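Local coordinates for lipid-transfer protein (Thermomonospora curvata, PDB 6OK1), which is a lipid-transfer protein of the thiolase superfamily whose precise function is not established, at residues S46-L51 / V104-R109; G50-T55 / L73-R78. All coordinates share one frame; numbering follows the deposited sequence.

Contact 1 (S46-L51 / V104-R109); sequences SDVDGL and VVVCYR. With NA (sodium ion), chain E.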
ATOM      1  N   SER A  46      -9.756 -18.613 -12.535  1.00 29.96           N
ATOM      2  CA  SER A  46     -10.962 -18.532 -11.714  1.00 28.47           C
ATOM      3  C   SER A  46     -10.775 -19.147 -10.333  1.00 34.66           C
ATOM      4  O   SER A  46     -11.589 -18.886  -9.434  1.00 34.70           O
ATOM      5  CB  SER A  46     -12.132 -19.227 -12.426  1.00 35.45           C
ATOM      6  OG  SER A  46     -11.791 -20.579 -12.673  1.00 36.08           O
ATOM      7  N   ASP A  47      -9.735 -19.956 -10.142  1.00 29.89           N
ATOM      8  CA  ASP A  47      -9.446 -20.498  -8.820  1.00 28.72           C
ATOM      9  C   ASP A  47      -8.905 -19.433  -7.856  1.00 28.68           C
ATOM     10  O   ASP A  47      -9.030 -19.598  -6.637  1.00 27.86           O
ATOM     11  CB  ASP A  47      -8.436 -21.642  -8.924  1.00 33.39           C
ATOM     12  CG  ASP A  47      -8.973 -22.834  -9.699  1.00 35.37           C
ATOM     13  OD1 ASP A  47     -10.176 -23.107  -9.577  1.00 35.06           O
ATOM     14  OD2 ASP A  47      -8.190 -23.489 -10.417  1.00 32.49           O
ATOM     15  N   VAL A  48      -8.316 -18.358  -8.375  1.00 26.51           N
ATOM     16  CA  VAL A  48      -7.642 -17.343  -7.553  1.00 21.36           C
ATOM     17  C   VAL A  48      -8.656 -16.461  -6.845  1.00 25.70           C
ATOM     18  O   VAL A  48      -9.540 -15.874  -7.477  1.00 26.20           O
ATOM     19  CB  VAL A  48      -6.711 -16.483  -8.423  1.00 25.98           C
ATOM     20  CG1 VAL A  48      -6.044 -15.391  -7.593  1.00 24.29           C
ATOM     21  CG2 VAL A  48      -5.655 -17.354  -9.073  1.00 30.31           C
ATOM     22  N   ASP A  49      -8.513 -16.321  -5.527  1.00 23.98           N
ATOM     23  CA  ASP A  49      -9.387 -15.417  -4.788  1.00 23.72           C
ATOM     24  C   ASP A  49      -8.608 -14.386  -3.981  1.00 24.31           C
ATOM     25  O   ASP A  49      -9.221 -13.624  -3.214  1.00 23.35           O
ATOM     26  CB  ASP A  49     -10.357 -16.200  -3.892  1.00 22.45           C
ATOM     27  CG  ASP A  49      -9.680 -17.184  -2.972  1.00 27.66           C
ATOM     28  OD1 ASP A  49      -8.441 -17.197  -2.889  1.00 27.11           O
ATOM     29  OD2 ASP A  49     -10.419 -17.960  -2.308  1.00 31.55           O
ATOM     30  N   GLY A  50      -7.294 -14.317  -4.153  1.00 24.54           N
ATOM     31  CA  GLY A  50      -6.496 -13.315  -3.460  1.00 22.74           C
ATOM     32  C   GLY A  50      -5.346 -12.831  -4.315  1.00 21.30           C
ATOM     33  O   GLY A  50      -4.757 -13.593  -5.095  1.00 22.72           O
ATOM     34  N   LEU A  51      -5.002 -11.546  -4.145  1.00 21.97           N
ATOM     35  CA  LEU A  51      -3.862 -10.936  -4.824  1.00 25.78           C
ATOM     36  C   LEU A  51      -3.119 -10.028  -3.857  1.00 22.20           C
ATOM     37  O   LEU A  51      -3.743  -9.206  -3.182  1.00 23.65           O
ATOM     38  CB  LEU A  51      -4.295 -10.108  -6.041  1.00 20.37           C
ATOM     39  CG  LEU A  51      -4.768 -10.899  -7.269  1.00 24.32           C
ATOM     40  CD1 LEU A  51      -5.275  -9.963  -8.377  1.00 25.46           C
ATOM     41  CD2 LEU A  51      -3.688 -11.814  -7.823  1.00 23.06           C
ATOM     42  N   VAL A 104      -6.563 -19.378  -2.672  1.00 24.98           N
ATOM     43  CA  VAL A 104      -5.542 -19.336  -3.721  1.00 22.70           C
ATOM     44  C   VAL A 104      -5.116 -17.887  -3.903  1.00 22.94           C
ATOM     45  O   VAL A 104      -5.889 -17.076  -4.426  1.00 24.04           O
ATOM     46  CB  VAL A 104      -6.047 -19.904  -5.052  1.00 28.36           C
ATOM     47  CG1 VAL A 104      -4.956 -19.882  -6.078  1.00 24.93           C
ATOM     48  CG2 VAL A 104      -6.565 -21.344  -4.864  1.00 28.33           C
ATOM     49  N   VAL A 105      -3.900 -17.558  -3.481  1.00 24.23           N
ATOM     50  CA  VAL A 105      -3.426 -16.178  -3.460  1.00 21.71           C
ATOM     51  C   VAL A 105      -2.235 -16.078  -4.394  1.00 21.90           C
ATOM     52  O   VAL A 105      -1.315 -16.899  -4.322  1.00 25.97           O
ATOM     53  CB  VAL A 105      -3.065 -15.719  -2.042  1.00 24.98           C
ATOM     54  CG1 VAL A 105      -2.684 -14.227  -2.059  1.00 21.94           C
ATOM     55  CG2 VAL A 105      -4.258 -15.987  -1.080  1.00 23.47           C
ATOM     56  N   VAL A 106      -2.235 -15.075  -5.265  1.00 22.18           N
ATOM     57  CA  VAL A 106      -1.077 -14.800  -6.112  1.00 20.41           C
ATOM     58  C   VAL A 106      -0.371 -13.540  -5.627  1.00 23.60           C
ATOM     59  O   VAL A 106      -0.993 -12.489  -5.483  1.00 21.56           O
ATOM     60  CB  VAL A 106      -1.471 -14.674  -7.592  1.00 21.27           C
ATOM     61  CG1 VAL A 106      -0.240 -14.580  -8.448  1.00 24.57           C
ATOM     62  CG2 VAL A 106      -2.307 -15.894  -8.020  1.00 25.96           C
ATOM     63  N   CYS A 107       0.931 -13.655  -5.380  1.00 22.27           N
ATOM     64  CA  CYS A 107       1.787 -12.540  -5.012  1.00 19.86           C
ATOM     65  C   CYS A 107       2.590 -12.146  -6.245  1.00 19.94           C
ATOM     66  O   CYS A 107       3.140 -13.020  -6.911  1.00 23.94           O
ATOM     67  CB  CYS A 107       2.739 -12.933  -3.877  1.00 25.53           C
ATOM     68  SG  CYS A 107       1.941 -13.757  -2.496  1.00 24.49           S
ATOM     69  N   TYR A 108       2.653 -10.843  -6.564  1.00 21.31           N
ATOM     70  CA  TYR A 108       3.317 -10.454  -7.809  1.00 22.26           C
ATOM     71  C   TYR A 108       3.992  -9.092  -7.702  1.00 22.00           C
ATOM     72  O   TYR A 108       3.689  -8.280  -6.828  1.00 22.69           O
ATOM     73  CB  TYR A 108       2.325 -10.440  -8.991  1.00 22.88           C
ATOM     74  CG  TYR A 108       1.228  -9.390  -8.881  1.00 24.28           C
ATOM     75  CD1 TYR A 108       0.054  -9.666  -8.219  1.00 25.56           C
ATOM     76  CD2 TYR A 108       1.367  -8.130  -9.452  1.00 20.84           C
ATOM     77  CE1 TYR A 108      -0.950  -8.707  -8.118  1.00 19.96           C
ATOM     78  CE2 TYR A 108       0.369  -7.166  -9.339  1.00 21.74           C
ATOM     79  CZ  TYR A 108      -0.780  -7.475  -8.684  1.00 24.18           C
ATOM     80  OH  TYR A 108      -1.778  -6.560  -8.555  1.00 23.62           O
ATOM     81  N   ARG A 109       4.917  -8.854  -8.634  1.00 20.21           N
ATOM     82  CA  ARG A 109       5.538  -7.558  -8.839  1.00 20.05           C
ATOM     83  C   ARG A 109       5.989  -7.530 -10.286  1.00 22.49           C
ATOM     84  O   ARG A 109       6.611  -8.486 -10.755  1.00 22.36           O
ATOM     85  CB  ARG A 109       6.728  -7.344  -7.887  1.00 21.20           C
ATOM     86  CG  ARG A 109       7.329  -5.948  -7.900  1.00 19.55           C
ATOM     87  CD  ARG A 109       6.444  -4.952  -7.188  1.00 21.56           C
ATOM     88  NE  ARG A 109       7.079  -3.638  -7.092  1.00 23.45           N
ATOM     89  CZ  ARG A 109       6.911  -2.630  -7.936  1.00 23.06           C
ATOM     90  NH1 ARG A 109       6.080  -2.711  -8.978  1.00 23.38           N
ATOM     91  NH2 ARG A 109       7.593  -1.497  -7.733  1.00 24.30           N
TER
HETATM   92 NA    NA E 501     -11.563 -15.070  -8.369  1.00 27.78          NA
HETATM   93  O   HOH W   1     -12.870 -16.538  -6.865  1.00 36.16           O
HETATM   94  O   HOH W   2     -13.403 -15.793  -9.494  1.00 44.74           O
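Asp49 meets the start of strand 104-112 with both its backbone and its side chain. Its N-H bonds to Val104 O at 2.9 Å in the carbonyl plane, and its carboxylate accepts in turn: OD1 takes the N-H of Val104 over 2.9 Å, on the syn side and nearly straight (169°), though 29° out of the carboxylate plane. A chi1 of 53° sets CG between the backbone N and the carbonyl carbon; of the two oxygens, OD1 ends nearer the strand. OD2 takes the N-H of Glu103, so one carboxylate serves two successive amides, a task that suits aspartate. Val104 O also receives a weak bond from Gly50 N. One step on, parallel pairing sets in as Val106 N binds Gly50 O at 2.9 Å, the donor standing above the carbonyl plane. Gly50 lies beside Val105, whose CG2 would collide with a beta carbon there.

Leu51 CD2 rests 3.6 Å from Val106 CB, the two side chains lying side by side. Val48 crosses Val106 and Val104 at about a right angle, CG1 to Val106 CG2 3.8 Å and CG2 to Val104 CG1 4.0 Å; compact branched valines suit this close packing. Val48 O binds the sodium ion, 2.4 Å away. Helix 26-40 packs on Val48 and Val106, helix 61-68 on Leu51 and Tyr108, and strand 219-228 flanks strand 104-112.

Contact 2 (G50-T55 / L73-R78); sequences GLVTFT and LKFFSR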
ATOM      1  N   GLY A  50      -7.294 -14.317  -4.153  1.00 24.54           N
ATOM      2  CA  GLY A  50      -6.496 -13.315  -3.460  1.00 22.74           C
ATOM      3  C   GLY A  50      -5.346 -12.831  -4.315  1.00 21.30           C
ATOM      4  O   GLY A  50      -4.757 -13.593  -5.095  1.00 22.72           O
ATOM      5  N   LEU A  51      -5.002 -11.546  -4.145  1.00 21.97           N
ATOM      6  CA  LEU A  51      -3.862 -10.936  -4.824  1.00 25.78           C
ATOM      7  C   LEU A  51      -3.119 -10.028  -3.857  1.00 22.20           C
ATOM      8  O   LEU A  51      -3.743  -9.206  -3.182  1.00 23.65           O
ATOM      9  CB  LEU A  51      -4.295 -10.108  -6.041  1.00 20.37           C
ATOM     10  CG  LEU A  51      -4.768 -10.899  -7.269  1.00 24.32           C
ATOM     11  CD1 LEU A  51      -5.275  -9.963  -8.377  1.00 25.46           C
ATOM     12  CD2 LEU A  51      -3.688 -11.814  -7.823  1.00 23.06           C
ATOM     13  N   VAL A  52      -1.794 -10.149  -3.830  1.00 21.08           N
ATOM     14  CA  VAL A  52      -0.937  -9.335  -2.967  1.00 20.04           C
ATOM     15  C   VAL A  52       0.183  -8.738  -3.817  1.00 18.43           C
ATOM     16  O   VAL A  52       0.804  -9.436  -4.622  1.00 20.19           O
ATOM     17  CB  VAL A  52      -0.356 -10.158  -1.799  1.00 20.94           C
ATOM     18  CG1 VAL A  52       0.415  -9.249  -0.862  1.00 23.22           C
ATOM     19  CG2 VAL A  52      -1.484 -10.898  -1.018  1.00 20.84           C
ATOM     20  N   THR A  53       0.456  -7.447  -3.646  1.00 20.55           N
ATOM     21  CA  THR A  53       1.617  -6.862  -4.325  1.00 21.21           C
ATOM     22  C   THR A  53       2.208  -5.776  -3.431  1.00 19.05           C
ATOM     23  O   THR A  53       1.886  -5.678  -2.239  1.00 19.52           O
ATOM     24  CB  THR A  53       1.253  -6.375  -5.739  1.00 20.54           C
ATOM     25  OG1 THR A  53       2.427  -5.939  -6.424  1.00 20.78           O
ATOM     26  CG2 THR A  53       0.255  -5.245  -5.723  1.00 19.96           C
ATOM     27  N   PHE A  54       3.131  -5.005  -3.995  1.00 19.75           N
ATOM     28  CA  PHE A  54       3.807  -3.916  -3.307  1.00 19.13           C
ATOM     29  C   PHE A  54       2.975  -2.637  -3.389  1.00 21.51           C
ATOM     30  O   PHE A  54       2.246  -2.416  -4.358  1.00 19.40           O
ATOM     31  CB  PHE A  54       5.163  -3.610  -3.952  1.00 18.21           C
ATOM     32  CG  PHE A  54       6.237  -4.699  -3.821  1.00 20.40           C
ATOM     33  CD1 PHE A  54       5.938  -6.067  -3.646  1.00 21.13           C
ATOM     34  CD2 PHE A  54       7.571  -4.320  -3.947  1.00 20.56           C
ATOM     35  CE1 PHE A  54       6.966  -7.009  -3.597  1.00 21.63           C
ATOM     36  CE2 PHE A  54       8.607  -5.277  -3.888  1.00 22.21           C
ATOM     37  CZ  PHE A  54       8.300  -6.592  -3.692  1.00 20.12           C
ATOM     38  N   THR A  55       3.178  -1.735  -2.427  1.00 19.73           N
ATOM     39  CA  THR A  55       2.436  -0.465  -2.481  1.00 18.05           C
ATOM     40  C   THR A  55       2.680   0.274  -3.797  1.00 20.85           C
ATOM     41  O   THR A  55       1.751   0.879  -4.362  1.00 22.09           O
ATOM     42  CB  THR A  55       2.797   0.431  -1.291  1.00 20.05           C
ATOM     43  OG1 THR A  55       4.218   0.471  -1.126  1.00 25.63           O
ATOM     44  CG2 THR A  55       2.237  -0.115  -0.060  1.00 15.45           C
ATOM     45  N   LEU A  73     -12.415 -11.237  -5.965  1.00 24.66           N
ATOM     46  CA  LEU A  73     -11.393 -11.395  -4.949  1.00 21.89           C
ATOM     47  C   LEU A  73     -11.984 -11.282  -3.552  1.00 22.86           C
ATOM     48  O   LEU A  73     -12.805 -10.403  -3.275  1.00 23.57           O
ATOM     49  CB  LEU A  73     -10.315 -10.341  -5.090  1.00 19.87           C
ATOM     50  CG  LEU A  73      -9.538 -10.297  -6.414  1.00 19.70           C
ATOM     51  CD1 LEU A  73      -8.728  -9.014  -6.498  1.00 23.26           C
ATOM     52  CD2 LEU A  73      -8.628 -11.491  -6.546  1.00 23.83           C
ATOM     53  N   LYS A  74     -11.495 -12.132  -2.658  1.00 23.58           N
ATOM     54  CA  LYS A  74     -11.791 -12.046  -1.239  1.00 21.44           C
ATOM     55  C   LYS A  74     -10.615 -11.507  -0.427  1.00 22.38           C
ATOM     56  O   LYS A  74     -10.731 -11.376   0.799  1.00 22.12           O
ATOM     57  CB  LYS A  74     -12.179 -13.429  -0.714  1.00 22.90           C
ATOM     58  CG  LYS A  74     -13.444 -13.942  -1.359  1.00 25.23           C
ATOM     59  CD  LYS A  74     -13.797 -15.350  -0.846  1.00 26.14           C
ATOM     60  CE  LYS A  74     -15.085 -15.885  -1.408  1.00 43.25           C
ATOM     61  NZ  LYS A  74     -15.300 -17.318  -0.976  1.00 39.10           N
ATOM     62  N   PHE A  75      -9.486 -11.213  -1.070  1.00 21.23           N
ATOM     63  CA  PHE A  75      -8.287 -10.777  -0.360  1.00 22.16           C
ATOM     64  C   PHE A  75      -7.425  -9.959  -1.306  1.00 19.27           C
ATOM     65  O   PHE A  75      -7.146 -10.397  -2.434  1.00 21.77           O
ATOM     66  CB  PHE A  75      -7.496 -12.000   0.172  1.00 20.12           C
ATOM     67  CG  PHE A  75      -6.314 -11.635   1.016  1.00 23.43           C
ATOM     68  CD1 PHE A  75      -6.484 -11.032   2.253  1.00 20.95           C
ATOM     69  CD2 PHE A  75      -5.037 -11.936   0.599  1.00 24.29           C
ATOM     70  CE1 PHE A  75      -5.410 -10.720   3.038  1.00 24.18           C
ATOM     71  CE2 PHE A  75      -3.946 -11.605   1.399  1.00 23.33           C
ATOM     72  CZ  PHE A  75      -4.137 -11.018   2.603  1.00 22.45           C
ATOM     73  N   PHE A  76      -7.051  -8.749  -0.877  1.00 20.46           N
ATOM     74  CA  PHE A  76      -6.153  -7.918  -1.676  1.00 20.22           C
ATOM     75  C   PHE A  76      -5.473  -6.920  -0.755  1.00 21.15           C
ATOM     76  O   PHE A  76      -6.146  -6.120  -0.093  1.00 22.38           O
ATOM     77  CB  PHE A  76      -6.901  -7.216  -2.837  1.00 22.04           C
ATOM     78  CG  PHE A  76      -8.282  -6.721  -2.478  1.00 20.30           C
ATOM     79  CD1 PHE A  76      -9.381  -7.585  -2.507  1.00 22.43           C
ATOM     80  CD2 PHE A  76      -8.482  -5.402  -2.141  1.00 23.03           C
ATOM     81  CE1 PHE A  76     -10.653  -7.129  -2.173  1.00 20.42           C
ATOM     82  CE2 PHE A  76      -9.751  -4.924  -1.811  1.00 20.93           C
ATOM     83  CZ  PHE A  76     -10.839  -5.795  -1.822  1.00 18.23           C
ATOM     84  N   SER A  77      -4.143  -6.950  -0.727  1.00 19.41           N
ATOM     85  CA  SER A  77      -3.376  -6.188   0.250  1.00 18.12           C
ATOM     86  C   SER A  77      -2.049  -5.794  -0.370  1.00 18.45           C
ATOM     87  O   SER A  77      -1.618  -6.356  -1.389  1.00 20.45           O
ATOM     88  CB  SER A  77      -3.117  -7.004   1.528  1.00 20.53           C
ATOM     89  OG  SER A  77      -2.251  -8.104   1.234  1.00 20.95           O
ATOM     90  N   ARG A  78      -1.400  -4.848   0.287  1.00 17.44           N
ATOM     91  CA  ARG A  78      -0.092  -4.357  -0.125  1.00 19.71           C
ATOM     92  C   ARG A  78       0.842  -4.341   1.067  1.00 20.60           C
ATOM     93  O   ARG A  78       0.416  -4.195   2.215  1.00 20.25           O
ATOM     94  CB  ARG A  78      -0.132  -2.944  -0.682  1.00 22.31           C
ATOM     95  CG  ARG A  78      -1.152  -2.732  -1.774  1.00 21.96           C
ATOM     96  CD  ARG A  78      -0.857  -3.497  -3.020  1.00 21.99           C
ATOM     97  NE  ARG A  78      -1.794  -3.086  -4.057  1.00 24.24           N
ATOM     98  CZ  ARG A  78      -1.549  -2.216  -5.040  1.00 24.54           C
ATOM     99  NH1 ARG A  78      -0.351  -1.641  -5.197  1.00 22.82           N
ATOM    100  NH2 ARG A  78      -2.511  -1.957  -5.929  1.00 26.02           N
TER
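Val52 and Phe75 pack obliquely on one face of a parallel strand pair, the two strands of the beta-alpha-beta unit 50-54, 61-68, 75-79, within the thiolase-type N-terminal domain. Val52 CG2 comes within 3.5 Å of Phe75 CE2. Phe75 CG stands anti to its backbone N (chi1 -175°), and its ring also meets helix 86-98. Beside them Ser77 presents OG to both methyls of Val52, a small neighbour for a branched one; its hydroxyl pairs with Gln92 of that helix.

The opposite face carries Leu51, Thr53 and Arg78. Leu73, from the loop leading into strand 75-79, crosses Leu51 at about a right angle, its CD2 4.0 Å from Leu51 CG. Thr53 and Arg78 lie side by side and point the same way. The methyl CG2 of Thr53 sits over one face of the guanidinium, 3.2 Å above its plane and offset toward the rim, while its hydroxyl serves strand 104-112: threonine offers a methyl to one neighbour and a hydroxyl to another.

Between the backbones, Leu51 N bonds to Phe75 O at 3.0 Å and Thr53 N to Ser77 O at 3.3 Å, with a weak bond from Ser77 N to Leu51 O. A second subunit reaches strand 75-79, where Gln247 OE1 of that neighbouring subunit accepts from Phe76 N.

Arg78 CD lies 3.4 Å from Thr53 CG2. Its NH2 forms a salt bridge with Glu61, and NH1 donates to Asp57 O and, at 2.8 Å, to Phe54 O, which lies near the guanidinium plane.

Contacts 1 and 2 share Gly50 and Leu51, and both use strand 50-54, which has strand 104-112 on one side and strand 75-79 on the other; their centres are about 8 Å apart. Three parallel strands of the larger sheet are thus joined. Thr53 OG1 ties them at a distance of 2.7 Å from Tyr108 O, a probable hydrogen bond, and Asp49 O probably accepts from Lys74 N at 2.8 Å. Val52 CG2 packs 3.7 Å from Val105 CG1. The sodium ion lies at the 46-51 end: the backbone O atoms of Val48, Ile70 and Glu72, with two waters, bind it, and the side chain of Leu73 in contact 2 is about 5 Å from the ion.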